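Local coordinates for putative C39-like peptidase (Bacillus anthracis, PDB 3ERV), which is of unknown function but is probably a papain-like cysteine peptidase of the C39-like type that cleaves peptide bonds, at residues A[114-117]-A[123-126]; A[56-61]-A[144-149]; A[159-164]-A[214-219]. One frame throughout, in Å; residues are numbered along the deposited sequence.

Contacts 1 and 2 lie close together, their centres 11 Å apart, and both bring a helix to the same antiparallel sheet: helix 109-119 onto strand 124-126, and helix 50-61 onto strand 145-150. Contact 1 forms within the long stretch of chain that contact 2 spans. Contact 3 follows later in sequence and lies farther off, its centre 20 Å from that of contact 2 and 23 Å from that of contact 1. It still joins contact 2 directly, since Met216 packs on Thr149 and Gln219 O probably accepts a hydrogen bond from Ile148 N. Contact 3 itself brings the chain just ahead of hairpin 162-173 against the end of helix 206-215.

Contact 1 of 3, residues A[114-117]-A[123-126]; sequences QLAK and KAVD
Ala124 brings its methyl group up against two consecutive residues of a helix, Ala116 and Lys117, where the chain turns back after helix 109-119 and lays strand 124-126 against it. This is a short helix-to-strand connection: five residues separate the two segments, and strand 124-126 then joins the main antiparallel sheet by pairing with strand 220-223. Ala124 CA lies 5.5 Å from Lys117 CA, and it is the small alanine methyl that allows the strand to lie so close to the helix. No hydrogen bond crosses between the segments, so the join is made by van der Waals contact.

Ala124 loses the most surface. Its CB points at the helix and settles in the notch between the two helical residues, 4.0 Å from Ala116 CB on one flank and 4.2 Å from Lys117 CG on the other. The same methyl also stands 4.0 Å from Lys117 N, close against the helix backbone. Ala116 in turn points its CB toward the strand, making a methyl-to-methyl contact; beyond it Leu55 of helix 50-61 and Ile221 of strand 220-223 close in, so this side of the contact faces the protein interior.

Lys117 covers the outer side with the aliphatic part of its chain. CG sits beside the backbone N, anti to the carbonyl carbon (chi1 -69°), and two further bends, at chi2 (-132°) and chi3 (96°), curl the chain round toward the turn. The ammonium NZ is hydrogen-bonded to Pro121 O in the turn between the segments, which holds the curled end in place. On the way there the chain passes the strand backbone, with Lys117 CE 4.2 Å from Ala124 O.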
# COMPACT_ATOMS: atom_id res chain seq x y z
N GLN A 114 -11.84 -0.70 -0.27
CA GLN A 114 -13.08 -0.34 -0.91
C GLN A 114 -12.85 0.05 -2.36
O GLN A 114 -13.67 -0.26 -3.22
CB GLN A 114 -13.78 0.82 -0.18
CG GLN A 114 -14.38 0.41 1.13
CD GLN A 114 -15.22 -0.87 1.01
OE1 GLN A 114 -14.98 -1.85 1.72
NE2 GLN A 114 -16.20 -0.87 0.09
N LEU A 115 -11.73 0.72 -2.64
CA LEU A 115 -11.49 1.15 -4.00
C LEU A 115 -11.21 -0.10 -4.84
O LEU A 115 -11.65 -0.18 -5.98
CB LEU A 115 -10.32 2.15 -4.09
CG LEU A 115 -9.94 2.75 -5.46
CD1 LEU A 115 -11.18 3.25 -6.25
CD2 LEU A 115 -8.95 3.90 -5.29
N ALA A 116 -10.46 -1.04 -4.27
CA ALA A 116 -10.12 -2.26 -5.01
C ALA A 116 -11.40 -3.03 -5.40
O ALA A 116 -11.49 -3.60 -6.50
CB ALA A 116 -9.19 -3.20 -4.17
N LYS A 117 -12.34 -3.07 -4.46
CA LYS A 117 -13.64 -3.73 -4.67
C LYS A 117 -14.50 -3.10 -5.77
O LYS A 117 -15.28 -3.79 -6.39
CB LYS A 117 -14.45 -3.71 -3.37
CG LYS A 117 -13.91 -4.58 -2.30
CD LYS A 117 -15.07 -5.39 -1.73
CE LYS A 117 -15.12 -6.75 -2.37
NZ LYS A 117 -16.49 -7.36 -2.19
N LYS A 123 -13.44 -10.52 -6.30
CA LYS A 123 -12.07 -11.09 -6.11
C LYS A 123 -11.17 -10.35 -5.12
O LYS A 123 -10.22 -10.91 -4.59
CB LYS A 123 -11.35 -11.18 -7.45
CG LYS A 123 -12.09 -11.97 -8.48
CD LYS A 123 -11.26 -12.13 -9.72
CE LYS A 123 -12.09 -12.76 -10.83
NZ LYS A 123 -11.26 -13.16 -12.01
N ALA A 124 -11.41 -9.07 -4.92
CA ALA A 124 -10.54 -8.29 -4.05
C ALA A 124 -10.65 -8.84 -2.60
O ALA A 124 -11.75 -9.22 -2.14
CB ALA A 124 -10.90 -6.82 -4.12
N VAL A 125 -9.51 -8.93 -1.90
CA VAL A 125 -9.48 -9.41 -0.52
C VAL A 125 -8.58 -8.49 0.33
O VAL A 125 -7.56 -7.97 -0.14
CB VAL A 125 -8.94 -10.87 -0.41
CG1 VAL A 125 -9.89 -11.85 -1.07
CG2 VAL A 125 -7.56 -10.99 -1.08
N ASP A 126 -8.98 -8.28 1.58
CA ASP A 126 -8.18 -7.52 2.53
C ASP A 126 -7.46 -8.52 3.43
O ASP A 126 -8.09 -9.24 4.23
CB ASP A 126 -9.08 -6.63 3.36
CG ASP A 126 -8.29 -5.62 4.19
OD1 ASP A 126 -7.10 -5.87 4.53
OD2 ASP A 126 -8.85 -4.55 4.45

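Contact 2 of 3, residues A[56-61]-A[144-149]; sequences AMMLQY and PVVIIT
Pro144 leads into the strand and meets the last turn of helix 50-61 at Tyr61. The pyrrolidine ring offers its CD and CG carbons to CD2 of the phenol ring: Pro144 CD lies 3.7 Å from Tyr61 CD2, and Pro144 CG 3.8 Å from that same Tyr61 CD2. The two side chains cross at a slant, and Tyr223 of strand 220-223 touches both of them and Met58 as well. Pro144 O comes within 4.1 Å of Met58 CG, one turn back along the helix, while accepting a hydrogen bond from Ser222 OG.

Val145 turns its side chain the other way, onto Leu135 and Val139 of helix 132-140. The strand is therefore covered by a helix on each face, and its backbone pairs antiparallel with strands 177-185 and 220-223. That helix 50-61 packs here fits the papain-like fold, in which a long helix, bearing the nucleophilic cysteine at its N-terminal end in relatives, lies against the sheet.

Val146 faces helix 50-61 again, and Cys179 of strand 177-185 also touches it. Its CG1 takes the place anti to the backbone N (chi1 173°), which leaves CG2 as the branch that touches Met58: Val146 CG2 is 3.8 Å from Met58 CB and equally 3.8 Å from Met58 SD. The methionine chain crosses the valine at about a right angle, with CB and SD both against CG2, and then bends at chi3 (77°), which carries CE away from the valine.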
# COMPACT_ATOMS: atom_id res chain seq x y z
N ALA A 56 -2.93 0.52 -8.63
CA ALA A 56 -3.03 0.47 -10.08
C ALA A 56 -2.27 -0.70 -10.73
O ALA A 56 -2.83 -1.48 -11.52
CB ALA A 56 -2.65 1.86 -10.71
N MET A 57 -1.03 -0.89 -10.33
CA MET A 57 -0.22 -2.05 -10.77
C MET A 57 -0.92 -3.39 -10.47
O MET A 57 -0.93 -4.30 -11.33
CB MET A 57 1.17 -2.04 -10.07
CG MET A 57 2.20 -0.99 -10.62
SD MET A 57 3.89 -1.02 -9.86
CE MET A 57 3.72 0.18 -8.54
N MET A 58 -1.47 -3.52 -9.27
CA MET A 58 -2.17 -4.75 -8.86
C MET A 58 -3.39 -4.98 -9.73
O MET A 58 -3.58 -6.10 -10.27
CB MET A 58 -2.61 -4.67 -7.37
CG MET A 58 -3.14 -6.01 -6.66
SD MET A 58 -4.27 -5.82 -5.23
CE MET A 58 -5.77 -5.44 -6.17
N LEU A 59 -4.22 -3.94 -9.86
CA LEU A 59 -5.44 -4.02 -10.70
C LEU A 59 -5.16 -4.36 -12.18
O LEU A 59 -5.84 -5.20 -12.77
CB LEU A 59 -6.21 -2.69 -10.61
CG LEU A 59 -6.94 -2.49 -9.25
CD1 LEU A 59 -7.71 -1.17 -9.22
CD2 LEU A 59 -7.88 -3.67 -9.00
N GLN A 60 -4.18 -3.67 -12.79
CA GLN A 60 -3.70 -4.01 -14.13
C GLN A 60 -3.31 -5.47 -14.29
O GLN A 60 -3.75 -6.14 -15.24
CB GLN A 60 -2.51 -3.11 -14.54
CG GLN A 60 -2.95 -1.73 -14.79
CD GLN A 60 -1.81 -0.80 -15.14
OE1 GLN A 60 -0.66 -1.23 -15.33
NE2 GLN A 60 -2.13 0.52 -15.24
N TYR A 61 -2.46 -5.97 -13.39
CA TYR A 61 -2.06 -7.39 -13.45
C TYR A 61 -3.26 -8.32 -13.30
O TYR A 61 -3.30 -9.38 -13.89
CB TYR A 61 -1.11 -7.72 -12.32
CG TYR A 61 -0.32 -8.99 -12.49
CD1 TYR A 61 0.55 -9.15 -13.57
CD2 TYR A 61 -0.41 -10.01 -11.54
CE1 TYR A 61 1.33 -10.30 -13.69
CE2 TYR A 61 0.33 -11.18 -11.66
CZ TYR A 61 1.21 -11.31 -12.72
OH TYR A 61 1.95 -12.43 -12.82
N PRO A 144 -0.01 -10.82 -6.56
CA PRO A 144 0.83 -9.86 -5.81
C PRO A 144 -0.01 -9.11 -4.75
O PRO A 144 -1.26 -9.13 -4.79
CB PRO A 144 1.32 -8.89 -6.90
CG PRO A 144 0.21 -8.87 -7.93
CD PRO A 144 -0.44 -10.29 -7.88
N VAL A 145 0.66 -8.46 -3.81
CA VAL A 145 -0.03 -7.92 -2.65
C VAL A 145 0.39 -6.45 -2.44
O VAL A 145 1.58 -6.16 -2.38
CB VAL A 145 0.33 -8.78 -1.38
CG1 VAL A 145 -0.44 -8.30 -0.10
CG2 VAL A 145 0.13 -10.26 -1.69
N VAL A 146 -0.58 -5.55 -2.33
CA VAL A 146 -0.28 -4.18 -2.01
C VAL A 146 -0.09 -4.07 -0.49
O VAL A 146 -0.93 -4.54 0.29
CB VAL A 146 -1.42 -3.27 -2.47
CG1 VAL A 146 -1.20 -1.80 -1.98
CG2 VAL A 146 -1.60 -3.38 -3.99
N ILE A 147 1.03 -3.46 -0.07
CA ILE A 147 1.29 -3.39 1.37
C ILE A 147 1.63 -1.98 1.88
O ILE A 147 2.30 -1.19 1.21
CB ILE A 147 2.36 -4.42 1.82
CG1 ILE A 147 3.72 -4.01 1.28
CG2 ILE A 147 1.99 -5.89 1.41
CD1 ILE A 147 4.57 -3.33 2.34
N ILE A 148 1.15 -1.64 3.06
CA ILE A 148 1.55 -0.37 3.66
C ILE A 148 2.76 -0.65 4.58
O ILE A 148 2.71 -1.59 5.37
CB ILE A 148 0.41 0.26 4.49
CG1 ILE A 148 -0.88 0.42 3.67
CG2 ILE A 148 0.86 1.61 5.13
CD1 ILE A 148 -0.77 1.35 2.54
N THR A 149 3.83 0.14 4.48
CA THR A 149 5.02 -0.06 5.31
C THR A 149 5.64 1.30 5.53
O THR A 149 4.92 2.30 5.45
CB THR A 149 6.06 -1.01 4.67
OG1 THR A 149 7.16 -1.20 5.57
CG2 THR A 149 6.61 -0.43 3.35

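Contact 3 of 3, residues A[159-164]-A[214-219]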
# COMPACT_ATOMS: atom_id res chain seq x y z
N ASP A 159 10.07 6.85 18.43
CA ASP A 159 9.99 8.31 18.45
C ASP A 159 9.78 8.92 17.07
O ASP A 159 9.44 10.11 16.97
CB ASP A 159 11.22 8.94 19.14
CG ASP A 159 12.54 8.50 18.53
OD1 ASP A 159 12.54 7.90 17.42
OD2 ASP A 159 13.59 8.78 19.16
N GLU A 160 9.97 8.10 16.03
CA GLU A 160 9.57 8.43 14.66
C GLU A 160 8.04 8.58 14.45
O GLU A 160 7.62 9.24 13.52
CB GLU A 160 10.10 7.40 13.68
CG GLU A 160 11.60 7.20 13.68
CD GLU A 160 12.22 7.81 12.46
OE1 GLU A 160 11.45 8.38 11.64
OE2 GLU A 160 13.45 7.76 12.30
N PHE A 161 7.21 7.99 15.31
CA PHE A 161 5.73 8.09 15.15
C PHE A 161 5.11 9.28 15.85
O PHE A 161 5.67 9.79 16.83
CB PHE A 161 5.05 6.81 15.60
CG PHE A 161 5.40 5.65 14.76
CD1 PHE A 161 6.58 4.98 14.97
CD2 PHE A 161 4.57 5.25 13.70
CE1 PHE A 161 6.92 3.91 14.17
CE2 PHE A 161 4.91 4.19 12.91
CZ PHE A 161 6.08 3.53 13.13
N THR A 162 3.98 9.76 15.32
CA THR A 162 3.10 10.68 16.04
C THR A 162 1.77 9.96 16.28
O THR A 162 1.41 9.00 15.58
CB THR A 162 2.73 11.93 15.22
OG1 THR A 162 3.88 12.43 14.53
CG2 THR A 162 2.13 13.01 16.13
N THR A 163 1.01 10.46 17.24
CA THR A 163 -0.36 10.02 17.39
C THR A 163 -1.25 11.20 17.02
O THR A 163 -1.07 12.31 17.50
CB THR A 163 -0.63 9.52 18.82
OG1 THR A 163 0.46 8.69 19.23
CG2 THR A 163 -1.90 8.68 18.87
N TRP A 164 -2.20 10.95 16.12
CA TRP A 164 -3.16 11.96 15.75
C TRP A 164 -4.43 11.58 16.43
O TRP A 164 -4.79 10.39 16.51
CB TRP A 164 -3.42 11.90 14.25
CG TRP A 164 -2.36 12.55 13.41
CD1 TRP A 164 -1.18 13.09 13.83
CD2 TRP A 164 -2.39 12.68 11.98
NE1 TRP A 164 -0.47 13.55 12.75
CE2 TRP A 164 -1.19 13.32 11.61
CE3 TRP A 164 -3.30 12.30 10.99
CZ2 TRP A 164 -0.89 13.63 10.28
CZ3 TRP A 164 -3.00 12.60 9.66
CH2 TRP A 164 -1.80 13.24 9.32
N VAL A 214 4.71 -5.43 9.80
CA VAL A 214 3.95 -5.72 11.03
C VAL A 214 3.79 -4.46 11.90
O VAL A 214 2.72 -4.16 12.44
CB VAL A 214 4.61 -6.87 11.84
CG1 VAL A 214 4.03 -6.90 13.26
CG2 VAL A 214 4.39 -8.22 11.15
N GLN A 215 4.88 -3.70 12.01
CA GLN A 215 4.88 -2.43 12.74
C GLN A 215 3.88 -1.40 12.21
O GLN A 215 3.29 -0.69 13.02
CB GLN A 215 6.27 -1.79 12.74
CG GLN A 215 6.28 -0.49 13.52
CD GLN A 215 7.68 0.05 13.70
OE1 GLN A 215 8.41 0.30 12.75
NE2 GLN A 215 8.05 0.23 14.94
N MET A 216 3.70 -1.31 10.89
CA MET A 216 2.66 -0.45 10.33
C MET A 216 1.25 -1.03 10.35
O MET A 216 0.34 -0.42 9.80
CB MET A 216 3.00 0.01 8.90
CG MET A 216 4.15 1.02 8.83
SD MET A 216 3.82 2.60 9.65
CE MET A 216 2.40 3.23 8.74
N GLY A 217 1.04 -2.19 10.97
CA GLY A 217 -0.32 -2.64 11.20
C GLY A 217 -0.65 -3.89 10.41
O GLY A 217 -1.82 -4.28 10.31
N SER A 218 0.36 -4.52 9.82
CA SER A 218 0.14 -5.69 8.96
C SER A 218 -0.91 -5.43 7.84
O SER A 218 -1.71 -6.31 7.52
CB SER A 218 -0.29 -6.89 9.81
OG SER A 218 0.84 -7.41 10.50
N GLN A 219 -0.90 -4.23 7.26
CA GLN A 219 -1.93 -3.84 6.31
C GLN A 219 -1.61 -4.36 4.91
O GLN A 219 -0.51 -4.13 4.40
CB GLN A 219 -2.10 -2.35 6.27
CG GLN A 219 -2.07 -1.62 7.62
CD GLN A 219 -2.45 -0.16 7.41
OE1 GLN A 219 -3.35 0.11 6.62
NE2 GLN A 219 -1.76 0.78 8.08
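A sulfur atom touches a phenylalanine at its rim here, not over its face: Met216 SD lies in the ring plane of Phe161, 3.8 Å from CE2 of that ring. Measured to the ring centroid the sulfur is 5.1 Å away and 84° off the normal, a Met-aromatic contact of the edge type. The backbones are well separated, with 10.3 Å between Phe161 CA and Met216 CA, and the gap is bridged by the side chains. Met216 CG stands beside its own backbone N (chi1 -71°), and further bends along the chain bring the sulfur to the ring.

Gln215 supplies the second touch. Its extended chain lays the amide by the far end of the ring, with Gln215 CD 3.9 Å from Phe161 CZ and the amide plane turned 64° from the ring plane. Gln215 OE1 accepts a hydrogen bond from Leu156 N, which fixes that end of the amide.

Gln215 and Met216 sit where helix 206-215 stops in a Schellman motif. Gly217, at positive phi, is the C-prime residue; its N bonds to Val214 O at 3.0 Å, and Ser218 N to Trp213 O. The contact thus joins the entry to hairpin 162-173 to this helix end, with Met216 near, though not touching, a possible Cys-His-Asp triad. Beyond the turn, Gln219 NE2 gives a nearly straight bond of 3.0 Å to Met216 O, arriving almost along the C=O axis, while Gln219 OE1 accepts from His109 N.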